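Local coordinates for glutathione S-transferase (Bombyx mori, PDB 5ZFG), which probably transfers glutathione to electrophilic compounds, as glutathione transferases do, and metabolises the insecticide diazinon in the silkworm, at residues 5-10 / 28-33; 53-58 / 68-73; 93-98 / 157-162. All coordinates share one frame; numbering follows the deposited sequence. Where two conformers were deposited one is given.

Contact 1: residues 5-10 / 28-33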
loop_
_atom_site.group_PDB
_atom_site.type_symbol
_atom_site.label_atom_id
_atom_site.label_comp_id
_atom_site.label_asym_id
_atom_site.label_seq_id
_atom_site.Cartn_x
_atom_site.Cartn_y
_atom_site.Cartn_z
ATOM N N LEU B 5 7.422 -15.204 -12.197
ATOM C CA LEU B 5 6.243 -14.415 -11.834
ATOM C C LEU B 5 4.977 -15.226 -12.068
ATOM O O LEU B 5 4.676 -15.602 -13.207
ATOM C CB LEU B 5 6.172 -13.118 -12.635
ATOM C CG LEU B 5 4.978 -12.236 -12.293
ATOM C CD1 LEU B 5 5.169 -11.613 -10.907
ATOM C CD2 LEU B 5 4.797 -11.146 -13.349
ATOM N N TYR B 6 4.219 -15.443 -11.000
ATOM C CA TYR B 6 2.899 -16.057 -11.082
ATOM C C TYR B 6 1.856 -14.955 -11.232
ATOM O O TYR B 6 1.702 -14.119 -10.336
ATOM C CB TYR B 6 2.640 -16.915 -9.844
ATOM C CG TYR B 6 3.610 -18.079 -9.760
ATOM C CD1 TYR B 6 3.240 -19.341 -10.204
ATOM C CD2 TYR B 6 4.910 -17.905 -9.286
ATOM C CE1 TYR B 6 4.124 -20.405 -10.151
ATOM C CE2 TYR B 6 5.811 -18.970 -9.229
ATOM C CZ TYR B 6 5.405 -20.218 -9.661
ATOM O OH TYR B 6 6.288 -21.289 -9.622
ATOM N N ALA B 7 1.164 -14.937 -12.371
ATOM C CA ALA B 7 0.344 -13.796 -12.771
ATOM C C ALA B 7 -0.936 -14.295 -13.431
ATOM O O ALA B 7 -1.053 -15.474 -13.771
ATOM C CB ALA B 7 1.115 -12.882 -13.739
ATOM N N VAL B 8 -1.900 -13.383 -13.631
ATOM C CA VAL B 8 -3.120 -13.681 -14.373
ATOM C C VAL B 8 -3.261 -12.671 -15.508
ATOM O O VAL B 8 -2.944 -11.486 -15.348
ATOM C CB VAL B 8 -4.361 -13.698 -13.442
ATOM C CG1 VAL B 8 -4.754 -12.293 -12.962
ATOM C CG2 VAL B 8 -5.528 -14.396 -14.121
ATOM N N SER B 9 -3.747 -13.153 -16.655
ATOM C CA SER B 9 -3.705 -12.412 -17.914
ATOM C C SER B 9 -4.565 -11.159 -17.934
ATOM O O SER B 9 -4.317 -10.274 -18.763
ATOM C CB SER B 9 -4.150 -13.333 -19.052
ATOM O OG SER B 9 -5.505 -13.713 -18.856
ATOM N N ASP B 10 -5.569 -11.054 -17.066
ATOM C CA ASP B 10 -6.476 -9.916 -17.086
ATOM C C ASP B 10 -6.427 -9.104 -15.793
ATOM O O ASP B 10 -7.342 -8.317 -15.529
ATOM C CB ASP B 10 -7.904 -10.390 -17.373
ATOM C CG ASP B 10 -8.418 -11.395 -16.346
ATOM O OD1 ASP B 10 -7.664 -11.797 -15.423
ATOM O OD2 ASP B 10 -9.598 -11.788 -16.467
ATOM N N PHE B 28 12.515 -12.811 -16.987
ATOM C CA PHE B 28 11.717 -13.609 -16.061
ATOM C C PHE B 28 10.920 -14.652 -16.826
ATOM O O PHE B 28 10.679 -14.525 -18.030
ATOM C CB PHE B 28 10.765 -12.732 -15.232
ATOM C CG PHE B 28 9.678 -12.090 -16.036
ATOM C CD1 PHE B 28 8.378 -12.601 -16.027
ATOM C CD2 PHE B 28 9.942 -10.962 -16.798
ATOM C CE1 PHE B 28 7.384 -11.994 -16.759
ATOM C CE2 PHE B 28 8.948 -10.359 -17.541
ATOM C CZ PHE B 28 7.662 -10.881 -17.521
ATOM N N GLU B 29 10.509 -15.686 -16.098
ATOM C CA GLU B 29 9.574 -16.689 -16.591
ATOM C C GLU B 29 8.176 -16.342 -16.090
ATOM O O GLU B 29 7.996 -16.073 -14.899
ATOM C CB GLU B 29 9.967 -18.089 -16.120
ATOM C CG GLU B 29 8.911 -19.161 -16.423
ATOM C CD GLU B 29 9.344 -20.566 -16.015
ATOM O OE1 GLU B 29 10.488 -20.950 -16.327
ATOM O OE2 GLU B 29 8.536 -21.282 -15.387
ATOM N N LEU B 30 7.209 -16.329 -17.005
ATOM C CA LEU B 30 5.811 -16.043 -16.700
ATOM C C LEU B 30 5.044 -17.343 -16.495
ATOM O O LEU B 30 5.088 -18.240 -17.346
ATOM C CB LEU B 30 5.176 -15.234 -17.829
ATOM C CG LEU B 30 3.665 -14.951 -17.782
ATOM C CD1 LEU B 30 3.322 -14.160 -16.517
ATOM C CD2 LEU B 30 3.236 -14.177 -19.000
ATOM N N ILE B 31 4.342 -17.442 -15.372
ATOM C CA ILE B 31 3.437 -18.556 -15.109
ATOM C C ILE B 31 2.031 -17.986 -15.055
ATOM O O ILE B 31 1.705 -17.196 -14.158
ATOM C CB ILE B 31 3.785 -19.299 -13.812
ATOM C CG1 ILE B 31 5.162 -19.947 -13.916
ATOM C CG2 ILE B 31 2.728 -20.371 -13.520
ATOM C CD1 ILE B 31 6.193 -19.340 -13.022
ATOM N N ASN B 32 1.203 -18.379 -16.020
ATOM C CA ASN B 32 -0.191 -17.968 -16.075
ATOM C C ASN B 32 -0.971 -18.827 -15.098
ATOM O O ASN B 32 -1.125 -20.031 -15.317
ATOM C CB ASN B 32 -0.734 -18.136 -17.488
ATOM C CG ASN B 32 -0.189 -17.111 -18.433
ATOM O OD1 ASN B 32 -0.440 -15.917 -18.270
ATOM N ND2 ASN B 32 0.574 -17.564 -19.435
ATOM N N VAL B 33 -1.454 -18.218 -14.021
ATOM C CA VAL B 33 -2.160 -18.966 -12.987
ATOM C C VAL B 33 -3.569 -19.257 -13.491
ATOM O O VAL B 33 -4.234 -18.376 -14.052
ATOM C CB VAL B 33 -2.172 -18.180 -11.663
ATOM C CG1 VAL B 33 -3.122 -18.825 -10.633
ATOM C CG2 VAL B 33 -0.752 -18.073 -11.090
#
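Tyr6 and Ile31 pair across neighbouring parallel strands, 3-7 and 29-32, with both side chains on one face of the sheet; with helix 12-23 these strands make the beta-alpha-beta unit that opens the thioredoxin-like domain of glutathione transferases. Four nearly straight backbone bonds join the two strands and the residue after them: Leu5 N to Glu29 O, Ile31 N to Leu5 O, Ala7 N to Ile31 O and Val33 N to Ala7 O. The shortest runs from Val33 N to Ala7 O, at 2.8 Å. The tight part lies round Tyr6. Its side chain and that of Ile31 run side by side; the Ile31 CD1 methyl rests over one ring face, 3.7 Å from the ring centroid, as a CH-pi contact. Ile31 CG2 closes on Tyr6 CD1 at 3.5 Å. Val33 CG2 lies near the ring plane at its edge, and the side-chain atom it approaches most closely is Tyr6 CB, at 3.8 Å. Helix 43-48 covers this same group through Tyr45 and Met48.

The outward side of strand 29-32 is looser: Glu29, Leu30 and Asn32 are exposed to solvent. Leu5 and Ala7, by contrast, lie buried beneath helix 12-23, against Val17 and Ser14. Leu30, though exposed, has its end turned back toward strand 3-7, its CG anti to the backbone N (chi1 174°). There Leu30 CD1 meets Ala7 CB at 3.8 Å, and farther along Phe28 CD1 stays 4.1 Å from Leu5 CB.

Contact 2: residues 53-58 / 68-73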
loop_
_atom_site.group_PDB
_atom_site.type_symbol
_atom_site.label_atom_id
_atom_site.label_comp_id
_atom_site.label_asym_id
_atom_site.label_seq_id
_atom_site.Cartn_x
_atom_site.Cartn_y
_atom_site.Cartn_z
ATOM N N GLU B 53 -3.422 -14.641 -3.310
ATOM C CA GLU B 53 -3.746 -13.647 -4.312
ATOM C C GLU B 53 -2.664 -13.657 -5.380
ATOM O O GLU B 53 -1.569 -14.182 -5.179
ATOM C CB GLU B 53 -3.890 -12.251 -3.693
ATOM C CG GLU B 53 -5.020 -12.179 -2.658
ATOM C CD GLU B 53 -4.926 -10.954 -1.755
ATOM O OE1 GLU B 53 -3.846 -10.316 -1.693
ATOM O OE2 GLU B 53 -5.941 -10.634 -1.096
ATOM N N ILE B 54 -2.995 -13.043 -6.508
ATOM C CA ILE B 54 -2.114 -12.978 -7.676
ATOM C C ILE B 54 -1.777 -11.509 -7.913
ATOM O O ILE B 54 -2.699 -10.682 -7.915
ATOM C CB ILE B 54 -2.827 -13.595 -8.892
ATOM C CG1 ILE B 54 -3.482 -14.934 -8.517
ATOM C CG2 ILE B 54 -1.918 -13.719 -10.090
ATOM C CD1 ILE B 54 -4.540 -15.381 -9.501
ATOM N N PRO B 55 -0.516 -11.129 -8.207
ATOM C CA PRO B 55 0.640 -11.991 -8.468
ATOM C C PRO B 55 1.496 -12.373 -7.257
ATOM O O PRO B 55 1.339 -11.826 -6.159
ATOM C CB PRO B 55 1.463 -11.142 -9.440
ATOM C CG PRO B 55 1.261 -9.745 -8.933
ATOM C CD PRO B 55 -0.212 -9.718 -8.537
ATOM N N VAL B 56 2.441 -13.289 -7.479
ATOM C CA VAL B 56 3.515 -13.550 -6.522
ATOM C C VAL B 56 4.798 -13.785 -7.309
ATOM O O VAL B 56 4.772 -14.370 -8.395
ATOM C CB VAL B 56 3.180 -14.731 -5.573
ATOM C CG1 VAL B 56 2.986 -16.060 -6.330
ATOM C CG2 VAL B 56 4.233 -14.868 -4.471
ATOM N N LEU B 57 5.906 -13.267 -6.788
ATOM C CA LEU B 57 7.229 -13.405 -7.393
ATOM C C LEU B 57 8.030 -14.461 -6.655
ATOM O O LEU B 57 8.009 -14.521 -5.424
ATOM C CB LEU B 57 7.969 -12.065 -7.346
ATOM C CG LEU B 57 9.298 -11.934 -8.089
ATOM C CD1 LEU B 57 9.073 -11.748 -9.582
ATOM C CD2 LEU B 57 10.106 -10.767 -7.507
ATOM N N ASP B 58 8.743 -15.295 -7.411
ATOM C CA ASP B 58 9.716 -16.229 -6.854
ATOM C C ASP B 58 11.088 -15.851 -7.404
ATOM O O ASP B 58 11.375 -16.076 -8.586
ATOM C CB ASP B 58 9.345 -17.671 -7.199
ATOM C CG ASP B 58 10.426 -18.677 -6.792
ATOM O OD1 ASP B 58 11.436 -18.288 -6.162
ATOM O OD2 ASP B 58 10.253 -19.872 -7.111
ATOM N N ASN B 68 2.655 -3.871 -5.312
ATOM C CA ASN B 68 3.411 -2.649 -5.023
ATOM C C ASN B 68 4.789 -2.974 -4.457
ATOM O O ASN B 68 5.796 -2.390 -4.868
ATOM C CB ASN B 68 2.652 -1.760 -4.046
ATOM C CG ASN B 68 1.502 -1.043 -4.688
ATOM O OD1 ASN B 68 1.272 -1.161 -5.890
ATOM N ND2 ASN B 68 0.741 -0.311 -3.880
ATOM N N ALA B 69 4.847 -3.904 -3.507
ATOM C CA ALA B 69 6.134 -4.303 -2.938
ATOM C C ALA B 69 7.009 -5.002 -3.975
ATOM O O ALA B 69 8.238 -4.849 -3.962
ATOM C CB ALA B 69 5.899 -5.215 -1.739
ATOM N N ILE B 70 6.392 -5.790 -4.866
ATOM C CA ILE B 70 7.163 -6.422 -5.944
ATOM C C ILE B 70 7.771 -5.360 -6.850
ATOM O O ILE B 70 8.957 -5.437 -7.206
ATOM C CB ILE B 70 6.287 -7.400 -6.749
ATOM C CG1 ILE B 70 5.801 -8.560 -5.866
ATOM C CG2 ILE B 70 7.094 -7.953 -7.962
ATOM C CD1 ILE B 70 4.726 -9.421 -6.548
ATOM N N LEU B 71 6.984 -4.333 -7.210
ATOM C CA LEU B 71 7.502 -3.239 -8.033
ATOM C C LEU B 71 8.701 -2.565 -7.369
ATOM O O LEU B 71 9.734 -2.305 -8.012
ATOM C CB LEU B 71 6.402 -2.209 -8.303
ATOM C CG LEU B 71 5.230 -2.634 -9.204
ATOM C CD1 LEU B 71 4.151 -1.576 -9.235
ATOM C CD2 LEU B 71 5.758 -2.905 -10.609
ATOM N N GLN B 72 8.583 -2.270 -6.080
ATOM C CA GLN B 72 9.684 -1.624 -5.362
ATOM C C GLN B 72 10.920 -2.521 -5.306
ATOM O O GLN B 72 12.057 -2.046 -5.470
ATOM C CB GLN B 72 9.201 -1.238 -3.962
ATOM C CG GLN B 72 8.120 -0.143 -4.031
ATOM C CD GLN B 72 7.264 -0.043 -2.781
ATOM O OE1 GLN B 72 7.023 -1.036 -2.102
ATOM N NE2 GLN B 72 6.784 1.170 -2.485
ATOM N N TYR B 73 10.712 -3.825 -5.124
ATOM C CA TYR B 73 11.829 -4.753 -4.961
ATOM C C TYR B 73 12.596 -4.932 -6.263
ATOM O O TYR B 73 13.828 -4.924 -6.264
ATOM C CB TYR B 73 11.308 -6.094 -4.459
ATOM C CG TYR B 73 12.318 -7.234 -4.543
ATOM C CD1 TYR B 73 13.405 -7.274 -3.687
ATOM C CD2 TYR B 73 12.170 -8.246 -5.475
ATOM C CE1 TYR B 73 14.327 -8.304 -3.751
ATOM C CE2 TYR B 73 13.096 -9.284 -5.559
ATOM C CZ TYR B 73 14.168 -9.300 -4.685
ATOM O OH TYR B 73 15.086 -10.330 -4.734
#
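Ile70 meets Pro55 and Leu57 of the 53-58 segment, and Tyr73, one helical turn on along helix 67-78, meets Leu57. At the start of 68-73, Asn68 and Ala69 face the second subunit instead, packing on Cys100 and Asn96 of that chain; their backbone oxygens accept the helical bonds of Gln72 N and Tyr73 N.

Ile70 then turns inward and does most of the work. Its CG1 lies anti to its own carbonyl carbon (chi1 -63°) and chi2 is extended at 170°, which sends CD1 out as a probe toward the backbone where strand 56-59 begins. The Ile70 CD1 methyl comes to rest 4.0 Å from Leu57 N and 4.2 Å from both Pro55 O and Pro55 CG. The other branch, Ile70 CG2, touches Leu57 CD2 at 4.1 Å. These are van der Waals contacts; no hydrogen bond joins the two segments.

The proline it touches follows a cis peptide bond. A cis-proline leading into this strand is a signature of the thioredoxin fold, and in related glutathione transferases the residue just before it binds glutathione through its backbone.

Farther on, Gln72 NE2 makes a weak hydrogen bond with Asn96 OD1 of its own chain, and Gln72 also packs on Asn96 of the second subunit. With Tyr73 the helix faces the strand again. The ring, its CG anti to the backbone N (chi1 167°), crosses the Leu57 side chain at about a right angle, and Leu57 CD2 arrives at its edge, near the ring plane, 3.8 Å from Tyr73 CD2. At the tip of the ring the OH is hydrogen-bonded to Asp59 OD2, and Phe62 meets the ring edge to face.

Contact 3: residues 93-98 / 157-162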
loop_
_atom_site.group_PDB
_atom_site.type_symbol
_atom_site.label_atom_id
_atom_site.label_comp_id
_atom_site.label_asym_id
_atom_site.label_seq_id
_atom_site.Cartn_x
_atom_site.Cartn_y
_atom_site.Cartn_z
ATOM N N ALA B 93 9.165 9.470 -2.269
ATOM C CA ALA B 93 7.908 9.536 -1.521
ATOM C C ALA B 93 6.714 9.783 -2.434
ATOM O O ALA B 93 5.623 9.248 -2.193
ATOM C CB ALA B 93 7.991 10.619 -0.460
ATOM N N ILE B 94 6.884 10.612 -3.471
ATOM C CA ILE B 94 5.780 10.837 -4.405
ATOM C C ILE B 94 5.413 9.532 -5.108
ATOM O O ILE B 94 4.226 9.200 -5.250
ATOM C CB ILE B 94 6.119 11.953 -5.415
ATOM C CG1 ILE B 94 6.453 13.270 -4.686
ATOM C CG2 ILE B 94 4.925 12.188 -6.370
ATOM C CD1 ILE B 94 7.102 14.321 -5.587
ATOM N N VAL B 95 6.423 8.764 -5.538
ATOM C CA VAL B 95 6.159 7.449 -6.123
ATOM C C VAL B 95 5.452 6.547 -5.120
ATOM O O VAL B 95 4.425 5.931 -5.439
ATOM C CB VAL B 95 7.459 6.798 -6.632
ATOM C CG1 VAL B 95 7.176 5.341 -7.092
ATOM C CG2 VAL B 95 8.048 7.625 -7.781
ATOM N N ASN B 96 6.002 6.439 -3.900
ATOM C CA ASN B 96 5.391 5.585 -2.884
ATOM C C ASN B 96 3.962 6.005 -2.606
ATOM O O ASN B 96 3.080 5.151 -2.453
ATOM C CB ASN B 96 6.202 5.616 -1.590
ATOM C CG ASN B 96 7.518 4.862 -1.698
ATOM O OD1 ASN B 96 7.733 4.049 -2.611
ATOM N ND2 ASN B 96 8.419 5.139 -0.761
ATOM N N HIS B 97 3.712 7.315 -2.553
ATOM C CA HIS B 97 2.353 7.780 -2.316
ATOM C C HIS B 97 1.413 7.320 -3.422
ATOM O O HIS B 97 0.315 6.810 -3.161
ATOM C CB HIS B 97 2.288 9.299 -2.235
ATOM C CG HIS B 97 0.875 9.770 -2.201
ATOM N ND1 HIS B 97 0.138 9.983 -3.345
ATOM C CD2 HIS B 97 0.014 9.912 -1.165
ATOM C CE1 HIS B 97 -1.106 10.288 -3.012
ATOM N NE2 HIS B 97 -1.205 10.256 -1.695
ATOM N N ARG B 98 1.824 7.524 -4.676
ATOM C CA ARG B 98 0.955 7.168 -5.789
ATOM C C ARG B 98 0.681 5.665 -5.821
ATOM O O ARG B 98 -0.422 5.244 -6.184
ATOM C CB ARG B 98 1.565 7.656 -7.113
ATOM C CG ARG B 98 1.741 9.184 -7.244
ATOM C CD ARG B 98 0.429 9.966 -7.189
ATOM N NE ARG B 98 0.682 11.372 -7.515
ATOM C CZ ARG B 98 1.029 12.298 -6.627
ATOM N NH1 ARG B 98 1.135 11.995 -5.338
ATOM N NH2 ARG B 98 1.270 13.538 -7.031
ATOM N N THR B 157 7.636 6.421 -13.976
ATOM C CA THR B 157 8.084 5.716 -12.774
ATOM C C THR B 157 7.177 4.510 -12.535
ATOM O O THR B 157 6.139 4.351 -13.182
ATOM C CB THR B 157 8.080 6.608 -11.523
ATOM O OG1 THR B 157 6.738 6.994 -11.211
ATOM C CG2 THR B 157 8.939 7.870 -11.709
ATOM N N ILE B 158 7.558 3.657 -11.574
ATOM C CA ILE B 158 6.700 2.514 -11.257
ATOM C C ILE B 158 5.329 2.961 -10.757
ATOM O O ILE B 158 4.391 2.169 -10.769
ATOM C CB ILE B 158 7.338 1.539 -10.230
ATOM C CG1 ILE B 158 7.711 2.226 -8.906
ATOM C CG2 ILE B 158 8.532 0.759 -10.843
ATOM C CD1 ILE B 158 8.199 1.226 -7.831
ATOM N N ALA B 159 5.190 4.210 -10.296
ATOM C CA ALA B 159 3.875 4.690 -9.880
ATOM C C ALA B 159 2.901 4.743 -11.051
ATOM O O ALA B 159 1.683 4.646 -10.853
ATOM C CB ALA B 159 4.003 6.073 -9.235
ATOM N N ASP B 160 3.412 4.871 -12.279
ATOM C CA ASP B 160 2.522 5.007 -13.426
ATOM C C ASP B 160 1.779 3.711 -13.744
ATOM O O ASP B 160 0.594 3.754 -14.081
ATOM C CB ASP B 160 3.313 5.467 -14.643
ATOM C CG ASP B 160 3.697 6.908 -14.539
ATOM O OD1 ASP B 160 2.776 7.749 -14.655
ATOM O OD2 ASP B 160 4.891 7.191 -14.284
ATOM N N PHE B 161 2.454 2.563 -13.658
ATOM C CA PHE B 161 1.854 1.320 -14.145
ATOM C C PHE B 161 0.564 0.962 -13.426
ATOM O O PHE B 161 -0.432 0.678 -14.113
ATOM C CB PHE B 161 2.851 0.151 -14.083
ATOM C CG PHE B 161 4.124 0.399 -14.827
ATOM C CD1 PHE B 161 4.105 0.823 -16.154
ATOM C CD2 PHE B 161 5.349 0.221 -14.192
ATOM C CE1 PHE B 161 5.299 1.080 -16.830
ATOM C CE2 PHE B 161 6.547 0.457 -14.862
ATOM C CZ PHE B 161 6.516 0.892 -16.187
ATOM N N PRO B 162 0.486 0.955 -12.084
ATOM C CA PRO B 162 -0.799 0.610 -11.464
ATOM C C PRO B 162 -1.894 1.591 -11.836
ATOM O O PRO B 162 -3.032 1.163 -12.081
ATOM C CB PRO B 162 -0.474 0.611 -9.953
ATOM C CG PRO B 162 1.027 0.342 -9.905
ATOM C CD PRO B 162 1.545 1.118 -11.075
HETATM O O HOH W 1 0.376 3.624 -8.501
#
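Val95 of helix 89-114 sets its two methyls against the turn 157-159, whose Thr157 and Asp160 form the capping box that starts helix 160-172, an N-capping motif well known in the helical domain of glutathione transferases. The two methyls go to different parts of the turn. Val95 CG1, anti to the backbone N (chi1 173°), meets Ile158 CG1 at 3.6 Å, the two side chains crossing at about a right angle, and also reaches Ala159 CB; Val95 CG2 leans obliquely on Thr157, 3.7 Å from OG1.

That hydroxyl oxygen also accepts a weak, bent bond from Ala159 N at 3.3 Å, and in return Asp160 OD2 takes a straight bond from Thr157 N at 2.9 Å. The cap bonds hold Thr157 against the helix start, consistent with a well-defined surface for Val95. Asp160 is itself held by Ala151 N and Trp186 NE1, both bonded to its other carboxylate oxygen.

One turn on, Arg98 offers only the root of its side chain: Arg98 CB sits 3.6 Å from Ala159 CB, while the chain bends at chi2 (-62°) and carries the guanidinium away to a cation-pi contact with Tyr142. Beside this pair a single water donates to Arg98 O and to Ala159 O, 2.9 Å from each.

How the contacts relate
The three contacts follow one another along the chain and move from sheet to helices. Contacts 1 and 2 share the mixed sheet of the thioredoxin-like domain, where strands 3-7 and 56-59 are neighbours; their centres are 11 Å apart and they touch directly, with Tyr6 N probably hydrogen-bonded to Val56 O. Contact 3 belongs to the helical C-terminal domain, its centre about 15 Å from that of contact 2 and 22 Å from that of contact 1, which it does not touch. Helix 67-78 links contacts 2 and 3: Leu71 packs on Pro162, and Ile158 CD1 reaches the backbone of the same helix. Contacts 2 and 3 also both reach the second subunit, so the domain boundary adjoins the dimer interface.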